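Local atomic coordinates of phosphodiesterase (Salpingoeca rosetta, PDB entry 7CJ3), a protein that carries a bacteriorhodopsin-like transmembrane domain, a bundle of membrane-spanning helices that holds a retinal molecule. Residues G146-A151 / P215-H220; H198-F203 / E228-W233; K205-D210 / A221-R226. One frame throughout, in Å; residues are numbered along the deposited sequence.

Contact 1: residues G146-A151 / P215-H220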
# COMPACT_ATOMS: atom_id res chain seq x y z
N GLY B 146 -6.38 14.95 -18.84
CA GLY B 146 -6.28 15.61 -20.16
C GLY B 146 -5.48 14.81 -21.18
O GLY B 146 -5.96 14.67 -22.32
N LEU B 147 -4.31 14.29 -20.81
CA LEU B 147 -3.48 13.49 -21.74
C LEU B 147 -4.19 12.19 -22.09
O LEU B 147 -4.19 11.82 -23.28
CB LEU B 147 -2.11 13.20 -21.10
CG LEU B 147 -1.26 14.44 -20.79
CD1 LEU B 147 0.12 14.00 -20.34
CD2 LEU B 147 -1.21 15.37 -21.98
N ALA B 148 -4.78 11.53 -21.09
CA ALA B 148 -5.53 10.25 -21.25
C ALA B 148 -6.69 10.44 -22.24
O ALA B 148 -6.97 9.48 -22.98
CB ALA B 148 -6.04 9.76 -19.92
N SER B 149 -7.31 11.62 -22.26
CA SER B 149 -8.56 11.90 -23.00
C SER B 149 -8.34 12.86 -24.19
O SER B 149 -9.35 13.24 -24.82
CB SER B 149 -9.61 12.42 -22.02
OG SER B 149 -9.26 13.69 -21.45
N ARG B 150 -7.09 13.25 -24.48
CA ARG B 150 -6.73 14.20 -25.58
C ARG B 150 -7.69 15.39 -25.57
O ARG B 150 -8.26 15.70 -26.62
CB ARG B 150 -6.77 13.48 -26.93
CG ARG B 150 -5.99 12.18 -26.99
CD ARG B 150 -4.49 12.30 -27.12
NE ARG B 150 -3.98 10.99 -27.45
CZ ARG B 150 -2.76 10.72 -27.88
NH1 ARG B 150 -1.86 11.69 -27.97
NH2 ARG B 150 -2.39 9.48 -28.15
N ALA B 151 -7.89 16.03 -24.42
CA ALA B 151 -8.85 17.14 -24.22
C ALA B 151 -8.23 18.45 -24.70
O ALA B 151 -6.98 18.49 -24.87
CB ALA B 151 -9.22 17.25 -22.77
N PRO B 215 -7.70 8.17 -28.30
CA PRO B 215 -7.14 8.24 -26.95
C PRO B 215 -6.11 7.14 -26.74
O PRO B 215 -6.19 6.08 -27.36
CB PRO B 215 -8.37 8.08 -26.05
CG PRO B 215 -9.35 7.27 -26.88
CD PRO B 215 -9.10 7.69 -28.31
N PRO B 216 -5.08 7.35 -25.87
CA PRO B 216 -4.07 6.32 -25.61
C PRO B 216 -4.58 5.14 -24.77
O PRO B 216 -3.85 4.18 -24.63
CB PRO B 216 -2.97 7.07 -24.84
CG PRO B 216 -3.66 8.29 -24.23
CD PRO B 216 -4.81 8.61 -25.15
N LEU B 217 -5.79 5.25 -24.21
CA LEU B 217 -6.47 4.19 -23.41
C LEU B 217 -7.74 3.75 -24.14
O LEU B 217 -8.39 4.56 -24.80
CB LEU B 217 -6.78 4.70 -22.00
CG LEU B 217 -5.62 5.35 -21.24
CD1 LEU B 217 -6.05 5.80 -19.85
CD2 LEU B 217 -4.46 4.39 -21.13
N PRO B 218 -8.13 2.47 -24.00
CA PRO B 218 -9.40 2.00 -24.54
C PRO B 218 -10.60 2.63 -23.81
O PRO B 218 -10.47 3.17 -22.69
CB PRO B 218 -9.36 0.47 -24.34
CG PRO B 218 -8.41 0.27 -23.18
CD PRO B 218 -7.41 1.40 -23.28
N ARG B 219 -11.76 2.54 -24.48
CA ARG B 219 -13.07 3.10 -24.08
C ARG B 219 -13.37 2.70 -22.63
O ARG B 219 -13.71 3.58 -21.83
CB ARG B 219 -14.12 2.60 -25.07
CG ARG B 219 -15.32 3.52 -25.22
CD ARG B 219 -16.43 2.99 -26.08
NE ARG B 219 -17.62 3.80 -25.83
CZ ARG B 219 -18.52 3.56 -24.88
NH1 ARG B 219 -18.41 2.51 -24.08
NH2 ARG B 219 -19.54 4.39 -24.75
N HIS B 220 -13.23 1.41 -22.28
CA HIS B 220 -13.65 0.92 -20.95
C HIS B 220 -12.80 1.63 -19.88
O HIS B 220 -13.37 1.98 -18.83
CB HIS B 220 -13.60 -0.61 -20.83
CG HIS B 220 -14.37 -1.11 -19.65
ND1 HIS B 220 -14.03 -2.28 -18.96
CD2 HIS B 220 -15.39 -0.56 -18.95
CE1 HIS B 220 -14.84 -2.45 -17.94
NE2 HIS B 220 -15.69 -1.41 -17.90
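Pro216 packs against the carbonyl end of helix 128-149, where backbone oxygens meet the flank of a proline ring. CD of Pro216 lies 3.2 Å from Ala148 O, and its CG is 3.7 Å from Leu147 O. Pro215 adds CB to the same Ala148 oxygen. These are polar-to-aliphatic approaches, and no hydrogen bond joins 146-151 to 215-220.

The second group of contacts is made by Arg150, which reaches tip to tip toward Pro216. Its CG stands beside the backbone N, anti to the carbonyl carbon (chi1 -51°), and the chain bends at chi2 (-78°), which turns CD toward Pro216. NE of Arg150 comes within 3.4 Å of Pro216 CD, while Pro215 CA sits at the edge of the guanidinium, near its plane. The same NE makes a weak hydrogen bond to Pro214 O, just before the pair, and the side chain also touches Phe211 and Pro213.

Between apolar side chains, Ala148 CB meets Leu217 CD1, 4.0 Å apart. Leu217 continues onto Met272 and Cys275 of helix 250-277, and Leu147 leans on Val90, Leu91 and Ile94 of helix 86-111, which places the contact among several helix ends of the bundle.

Arg150 has positive phi and closes the helix in a Schellman motif, with Ala151 N bonded to Gly146 O at 3.2 Å and a weak bond from Arg150 N to Leu147 O. On the other side Pro218 is the N-cap of helix 219-233. A helix end thus meets a proline-rich linker that has no N-H at Pro215, Pro216 or Pro218 to offer, so 146-151 and 215-220 meet by van der Waals contact, and the polar link from Arg150 goes to Pro214 just before them.

Contact 2: residues H198-F203 / E228-W233. With OLC ((2R)-2,3-dihydroxypropyl (9Z)-octadec-9-enoate), chain N; RET (retinal), chain K; OLC ((2R)-2,3-dihydroxypropyl (9Z)-octadec-9-enoate), chain O.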
# COMPACT_ATOMS: atom_id res chain seq x y z
N HIS B 198 -17.11 18.53 -15.52
CA HIS B 198 -16.27 18.84 -16.70
C HIS B 198 -15.23 17.74 -16.88
O HIS B 198 -14.96 17.39 -18.05
CB HIS B 198 -15.66 20.23 -16.61
CG HIS B 198 -16.59 21.30 -17.06
ND1 HIS B 198 -17.47 21.93 -16.22
CD2 HIS B 198 -16.77 21.84 -18.29
CE1 HIS B 198 -18.14 22.85 -16.91
NE2 HIS B 198 -17.73 22.80 -18.19
N MET B 199 -14.69 17.20 -15.79
CA MET B 199 -13.79 16.02 -15.86
C MET B 199 -14.53 14.86 -16.52
O MET B 199 -13.94 14.23 -17.44
CB MET B 199 -13.33 15.57 -14.47
CG MET B 199 -12.37 14.41 -14.52
SD MET B 199 -13.16 12.77 -14.35
CE MET B 199 -14.14 13.03 -12.87
N TRP B 200 -15.76 14.58 -16.04
CA TRP B 200 -16.66 13.52 -16.57
C TRP B 200 -16.87 13.78 -18.07
O TRP B 200 -16.69 12.84 -18.87
CB TRP B 200 -17.96 13.47 -15.74
CG TRP B 200 -18.82 12.27 -16.04
CD1 TRP B 200 -19.76 12.15 -17.02
CD2 TRP B 200 -18.81 11.00 -15.35
NE1 TRP B 200 -20.32 10.91 -17.00
CE2 TRP B 200 -19.75 10.18 -16.00
CE3 TRP B 200 -18.10 10.48 -14.27
CZ2 TRP B 200 -19.99 8.87 -15.60
CZ3 TRP B 200 -18.34 9.19 -13.87
CH2 TRP B 200 -19.28 8.39 -14.53
N GLY B 201 -17.10 15.04 -18.45
CA GLY B 201 -17.29 15.49 -19.84
C GLY B 201 -16.17 15.07 -20.77
O GLY B 201 -16.45 14.44 -21.81
N MET B 202 -14.93 15.43 -20.44
CA MET B 202 -13.77 15.32 -21.37
C MET B 202 -13.41 13.85 -21.59
O MET B 202 -13.01 13.51 -22.72
CB MET B 202 -12.56 16.13 -20.88
CG MET B 202 -11.91 15.60 -19.62
SD MET B 202 -10.30 16.41 -19.27
CE MET B 202 -10.84 18.06 -18.83
N PHE B 203 -13.57 13.00 -20.57
CA PHE B 203 -13.47 11.53 -20.71
C PHE B 203 -14.56 11.00 -21.65
O PHE B 203 -14.26 10.06 -22.41
CB PHE B 203 -13.62 10.84 -19.36
CG PHE B 203 -12.33 10.77 -18.60
CD1 PHE B 203 -11.33 9.90 -19.01
CD2 PHE B 203 -12.11 11.57 -17.49
CE1 PHE B 203 -10.15 9.81 -18.29
CE2 PHE B 203 -10.91 11.49 -16.79
CZ PHE B 203 -9.95 10.60 -17.19
N GLU B 228 -13.54 6.26 -10.92
CA GLU B 228 -12.57 6.14 -9.81
C GLU B 228 -12.44 7.50 -9.09
O GLU B 228 -12.48 7.49 -7.84
CB GLU B 228 -11.22 5.68 -10.35
CG GLU B 228 -10.27 5.17 -9.29
CD GLU B 228 -9.41 6.19 -8.56
OE1 GLU B 228 -9.00 5.83 -7.45
OE2 GLU B 228 -9.14 7.32 -9.08
N ILE B 229 -12.29 8.59 -9.87
CA ILE B 229 -12.03 9.98 -9.39
C ILE B 229 -13.24 10.46 -8.58
O ILE B 229 -13.06 10.99 -7.46
CB ILE B 229 -11.69 10.87 -10.61
CG1 ILE B 229 -10.30 10.48 -11.17
CG2 ILE B 229 -11.75 12.36 -10.28
CD1 ILE B 229 -10.05 10.92 -12.58
N VAL B 230 -14.44 10.21 -9.09
CA VAL B 230 -15.73 10.59 -8.44
C VAL B 230 -15.87 9.82 -7.12
O VAL B 230 -16.20 10.45 -6.09
CB VAL B 230 -16.91 10.36 -9.40
CG1 VAL B 230 -18.26 10.50 -8.70
CG2 VAL B 230 -16.82 11.29 -10.61
N MET B 231 -15.61 8.51 -7.12
CA MET B 231 -15.82 7.72 -5.89
C MET B 231 -14.80 8.20 -4.85
O MET B 231 -15.25 8.65 -3.78
CB MET B 231 -15.69 6.22 -6.18
CG MET B 231 -15.42 5.30 -5.01
SD MET B 231 -16.92 4.69 -4.18
CE MET B 231 -16.44 4.69 -2.45
N SER B 232 -13.51 8.19 -5.19
CA SER B 232 -12.38 8.46 -4.26
C SER B 232 -12.35 9.92 -3.79
O SER B 232 -12.28 10.12 -2.60
CB SER B 232 -11.07 8.07 -4.89
OG SER B 232 -10.88 8.70 -6.14
N TRP B 233 -12.41 10.89 -4.70
CA TRP B 233 -12.19 12.33 -4.39
C TRP B 233 -13.34 12.85 -3.52
O TRP B 233 -13.14 13.85 -2.81
CB TRP B 233 -12.10 13.18 -5.65
CG TRP B 233 -10.85 13.03 -6.46
CD1 TRP B 233 -10.10 11.91 -6.68
CD2 TRP B 233 -10.23 14.07 -7.24
NE1 TRP B 233 -9.06 12.18 -7.53
CE2 TRP B 233 -9.11 13.50 -7.88
CE3 TRP B 233 -10.54 15.42 -7.47
CZ2 TRP B 233 -8.30 14.24 -8.74
CZ3 TRP B 233 -9.72 16.15 -8.30
CH2 TRP B 233 -8.62 15.56 -8.93
C18 OLC N . -20.74 14.68 -3.06
C10 OLC N . -20.82 12.80 -12.99
C9 OLC N . -21.58 12.40 -14.03
C17 OLC N . -21.41 14.46 -4.41
C11 OLC N . -21.13 13.94 -12.05
C8 OLC N . -22.86 13.00 -14.50
C24 OLC N . -21.74 10.36 -24.25
C16 OLC N . -20.50 14.59 -5.66
C12 OLC N . -20.51 13.69 -10.70
C7 OLC N . -23.10 12.67 -15.97
C15 OLC N . -21.30 14.80 -6.96
C13 OLC N . -21.35 14.32 -9.54
C6 OLC N . -23.87 13.78 -16.71
C14 OLC N . -20.64 14.12 -8.17
C5 OLC N . -23.06 15.01 -17.17
C4 OLC N . -22.08 14.87 -18.38
C3 OLC N . -22.24 13.62 -19.27
C2 OLC N . -21.04 13.24 -20.16
C21 OLC N . -20.45 9.78 -22.11
C1 OLC N . -21.07 11.74 -20.51
C22 OLC N . -20.98 9.28 -23.47
O19 OLC N . -21.53 10.92 -19.71
O25 OLC N . -21.88 9.92 -25.59
O23 OLC N . -19.93 8.73 -24.31
O20 OLC N . -20.59 11.20 -21.81
C1 RET K . -12.08 20.15 0.64
C2 RET K . -12.72 21.39 1.28
C3 RET K . -14.18 21.33 1.37
C4 RET K . -14.80 21.12 0.00
C5 RET K . -14.02 20.22 -0.92
C6 RET K . -12.83 19.66 -0.60
C7 RET K . -12.26 18.64 -1.48
C8 RET K . -11.01 18.03 -1.44
C9 RET K . -10.39 17.21 -2.43
C10 RET K . -9.08 16.69 -2.28
C11 RET K . -8.42 15.74 -3.06
C12 RET K . -7.18 15.13 -2.88
C13 RET K . -6.54 14.22 -3.73
C14 RET K . -5.26 13.78 -3.44
C15 RET K . -4.29 13.28 -4.42
C16 RET K . -10.65 20.60 0.29
C17 RET K . -12.01 19.04 1.71
C18 RET K . -14.73 20.03 -2.25
C19 RET K . -11.11 16.84 -3.68
C20 RET K . -7.29 13.72 -4.92
C18 OLC O . -24.42 24.81 -1.53
C10 OLC O . -21.98 24.08 -9.74
C9 OLC O . -21.61 24.01 -11.02
C17 OLC O . -24.98 25.62 -2.69
C11 OLC O . -23.19 23.41 -9.15
C8 OLC O . -22.39 23.27 -12.07
C24 OLC O . -25.97 25.30 -19.88
C16 OLC O . -24.17 25.32 -3.97
C12 OLC O . -23.60 24.16 -7.89
C7 OLC O . -21.66 23.27 -13.42
C15 OLC O . -25.04 25.06 -5.22
C13 OLC O . -23.68 23.31 -6.62
C6 OLC O . -22.71 23.06 -14.50
C14 OLC O . -24.93 23.62 -5.77
C5 OLC O . -22.24 22.32 -15.74
C4 OLC O . -21.10 23.05 -16.40
C3 OLC O . -21.46 24.39 -17.05
C2 OLC O . -22.53 24.29 -18.15
C21 OLC O . -23.90 25.55 -21.27
C1 OLC O . -22.38 25.36 -19.23
C22 OLC O . -25.10 24.65 -20.96
O19 OLC O . -21.96 26.47 -18.95
O25 OLC O . -26.40 24.34 -18.90
O23 OLC O . -25.86 24.39 -22.17
O20 OLC O . -22.71 25.08 -20.63
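Val230 CG2 lies obliquely to the indole of Trp200, 4.0 Å from CE3, the two side chains crossing at about a right angle, while one indole face is covered by the oleoyl chain of a bound OLC lipid (chain N). C9 of that chain lies above the ring, offset toward the rim, and C2 comes up in plane at the edge. The same lipid takes a hydrogen bond from Trp200 NE1 to its O19, 3.0 Å long and well bent at 135°. Trp233 is sandwiched differently: Ile229 CG2 of its own helix stands 3.7 Å above the centre of one face, and retinal C20 lies 3.4 Å above the opposite face, offset toward the rim. At Phe203 the ring edge has Met199 CG in plane.

The methyl of Met199 bridges Ile229 and Val230. With CG anti to the backbone N (chi1 -178°) and bends at chi2 and chi3, the chain carries CE to Ile229 CG2 at 3.6 Å and to Val230 CG2 at 3.9 Å. Phe203 CE2 adds a looser touch on Ile229 CD1.

Helices 178-207 and 219-233 run antiparallel here, their local axes 11.2 Å apart at an angle of 160°, as neighbouring helices in the bundle of a microbial rhodopsin. Trp233 belongs to the retinal pocket, and its place against the C20 methyl recalls the tryptophan that meets the same methyl in bacteriorhodopsin. Ile229 is therefore a second-shell residue: it backs the indole and also faces Met199.

Within helix 219-233, where Ser232 and Glu228 touch helix 250-277, Ser232 OG donates to Glu228 O at 2.6 Å. That oxygen also accepts from Ser232 N, the two donors arriving from opposite faces of the carbonyl plane.

Contact 3: residues K205-D210 / A221-R226. With OLC ((2R)-2,3-dihydroxypropyl (9Z)-octadec-9-enoate), chain N.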
# COMPACT_ATOMS: atom_id res chain seq x y z
N LYS B 205 -16.23 12.86 -24.15
CA LYS B 205 -15.89 13.31 -25.52
C LYS B 205 -14.99 12.25 -26.17
O LYS B 205 -15.26 11.84 -27.34
CB LYS B 205 -15.28 14.71 -25.47
CG LYS B 205 -16.27 15.82 -25.18
CD LYS B 205 -15.63 17.09 -24.65
CE LYS B 205 -16.67 18.09 -24.17
NZ LYS B 205 -16.08 19.39 -23.74
N ALA B 206 -14.05 11.68 -25.40
CA ALA B 206 -12.95 10.80 -25.87
C ALA B 206 -13.41 9.34 -26.00
O ALA B 206 -12.74 8.59 -26.70
CB ALA B 206 -11.79 10.91 -24.94
N MET B 207 -14.49 8.95 -25.33
CA MET B 207 -15.03 7.57 -25.41
C MET B 207 -15.79 7.37 -26.72
O MET B 207 -16.00 6.18 -27.07
CB MET B 207 -15.96 7.29 -24.22
CG MET B 207 -15.24 7.02 -22.93
SD MET B 207 -16.33 7.18 -21.51
CE MET B 207 -17.09 5.56 -21.53
N GLN B 208 -16.16 8.45 -27.43
CA GLN B 208 -16.93 8.36 -28.71
C GLN B 208 -16.10 7.63 -29.76
O GLN B 208 -14.87 7.73 -29.79
CB GLN B 208 -17.38 9.74 -29.19
CG GLN B 208 -18.39 10.34 -28.21
CD GLN B 208 -18.63 11.83 -28.31
OE1 GLN B 208 -18.24 12.48 -29.28
NE2 GLN B 208 -19.27 12.38 -27.28
N PRO B 209 -16.77 6.88 -30.66
CA PRO B 209 -16.07 6.08 -31.68
C PRO B 209 -15.42 6.95 -32.76
O PRO B 209 -14.42 6.53 -33.31
CB PRO B 209 -17.18 5.25 -32.34
CG PRO B 209 -18.40 5.38 -31.43
CD PRO B 209 -18.23 6.73 -30.75
N ASP B 210 -16.02 8.13 -33.03
CA ASP B 210 -15.61 9.07 -34.10
C ASP B 210 -14.41 9.90 -33.64
O ASP B 210 -13.65 10.36 -34.52
CB ASP B 210 -16.79 9.97 -34.52
CG ASP B 210 -17.68 9.34 -35.60
OD1 ASP B 210 -17.11 8.73 -36.54
OD2 ASP B 210 -18.94 9.47 -35.49
N ALA B 221 -11.50 1.82 -20.13
CA ALA B 221 -10.54 2.32 -19.12
C ALA B 221 -10.78 3.81 -18.87
O ALA B 221 -10.70 4.22 -17.70
CB ALA B 221 -9.13 2.05 -19.58
N LEU B 222 -11.11 4.59 -19.90
CA LEU B 222 -11.53 6.00 -19.75
C LEU B 222 -12.74 6.07 -18.80
O LEU B 222 -12.81 7.03 -18.01
CB LEU B 222 -11.85 6.62 -21.11
CG LEU B 222 -10.68 7.34 -21.81
CD1 LEU B 222 -9.78 6.37 -22.53
CD2 LEU B 222 -11.17 8.39 -22.79
N HIS B 223 -13.65 5.09 -18.85
CA HIS B 223 -14.86 5.09 -18.00
C HIS B 223 -14.50 4.75 -16.55
O HIS B 223 -15.00 5.44 -15.63
CB HIS B 223 -15.95 4.14 -18.54
CG HIS B 223 -17.21 4.22 -17.74
ND1 HIS B 223 -17.62 3.20 -16.90
CD2 HIS B 223 -18.08 5.23 -17.56
CE1 HIS B 223 -18.71 3.56 -16.27
NE2 HIS B 223 -19.01 4.81 -16.65
N LEU B 224 -13.69 3.71 -16.35
CA LEU B 224 -13.22 3.27 -15.01
C LEU B 224 -12.45 4.41 -14.33
O LEU B 224 -12.60 4.58 -13.11
CB LEU B 224 -12.39 2.01 -15.17
CG LEU B 224 -13.25 0.78 -15.44
CD1 LEU B 224 -12.37 -0.45 -15.57
CD2 LEU B 224 -14.27 0.59 -14.33
N LEU B 225 -11.71 5.21 -15.11
CA LEU B 225 -10.96 6.36 -14.56
C LEU B 225 -11.91 7.44 -14.02
O LEU B 225 -11.72 7.84 -12.85
CB LEU B 225 -10.03 6.89 -15.65
CG LEU B 225 -8.73 6.09 -15.81
CD1 LEU B 225 -7.86 6.65 -16.93
CD2 LEU B 225 -7.94 6.04 -14.50
N ARG B 226 -12.88 7.93 -14.81
CA ARG B 226 -13.82 8.99 -14.38
C ARG B 226 -14.71 8.53 -13.19
O ARG B 226 -15.13 9.40 -12.39
CB ARG B 226 -14.67 9.48 -15.55
CG ARG B 226 -15.55 8.44 -16.21
CD ARG B 226 -16.32 9.07 -17.35
NE ARG B 226 -17.27 8.19 -18.01
CZ ARG B 226 -18.17 8.58 -18.92
NH1 ARG B 226 -18.23 9.85 -19.29
NH2 ARG B 226 -18.99 7.73 -19.47
C18 OLC N . -20.74 14.68 -3.06
C10 OLC N . -20.82 12.80 -12.99
C9 OLC N . -21.58 12.40 -14.03
C17 OLC N . -21.41 14.46 -4.41
C11 OLC N . -21.13 13.94 -12.05
C8 OLC N . -22.86 13.00 -14.50
C24 OLC N . -21.74 10.36 -24.25
C16 OLC N . -20.50 14.59 -5.66
C12 OLC N . -20.51 13.69 -10.70
C7 OLC N . -23.10 12.67 -15.97
C15 OLC N . -21.30 14.80 -6.96
C13 OLC N . -21.35 14.32 -9.54
C6 OLC N . -23.87 13.78 -16.71
C14 OLC N . -20.64 14.12 -8.17
C5 OLC N . -23.06 15.01 -17.17
C4 OLC N . -22.08 14.87 -18.38
C3 OLC N . -22.24 13.62 -19.27
C2 OLC N . -21.04 13.24 -20.16
C21 OLC N . -20.45 9.78 -22.11
C1 OLC N . -21.07 11.74 -20.51
C22 OLC N . -20.98 9.28 -23.47
O19 OLC N . -21.53 10.92 -19.71
O25 OLC N . -21.88 9.92 -25.59
O23 OLC N . -19.93 8.73 -24.31
O20 OLC N . -20.59 11.20 -21.81
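Arg226 NH2 is approached by two atoms of Met207, SD at 3.4 Å and CE at 3.5 Å. The two side chains reach toward each other tip to tip between helices 178-207 and 219-233, a helical hairpin of the microbial rhodopsin bundle whose connection begins within 205-210 and leads to helix 219-233. Met207 SD sits 3.3 Å above one face of the guanidinium, offset toward its rim, so a polarisable sulfur meets the flat cation.

Arg226 leaves its helix with CG between the backbone N and the carbonyl carbon (chi1 61°), and the chain then runs extended to NE. In this pose the guanidinium lies beside the headgroup region of a bound OLC lipid (chain N), whose C21 is at its edge and in plane; NH1 is 3.5 Å from the lipid O19. The group also forms a cation-pi pair with Trp200, which borders the same lipid. The indole and the ester oxygen would probably help to stabilise the positive charge.

His223 lies beside Arg226 on the same helix, its CG in the plane of the guanidinium. Met207 CE closes on its CB at 3.5 Å, a contact made possible by the bend of the methionine chain at chi3 (83°).

The apolar half of the contact belongs to Leu222. It and Met207 slide past each other in opposite directions, with Met207 CG 3.9 Å from Leu222 CB. Leu222 also leans on Phe203 and Leu217, and Ala206 on Ser149 and Phe211, so this part is enclosed by protein. One branch of the leucine turns to Ala206, with Leu222 CD2 lying 3.4 Å from Ala206 CB.

Overall arrangement
All three contacts lie on the same side of the chain's centre and share helix 219-233 or the linker leading into it, whose residues 215-220, 221-226 and 228-233 serve contacts 1, 3 and 2 in turn. Contacts 2 and 3 both pair it with helix 178-207, contact 3 nested inside the loop closed by contact 2, their centres 11 Å apart. Contact 1 brings in helix 128-149 and crosses both along the chain; its centre is 6 Å from contact 3 and 13 Å from contact 2. Packing thus runs continuously from the loop ends of the bundle inward to the retinal, and contacts 2 and 3 share one lipid.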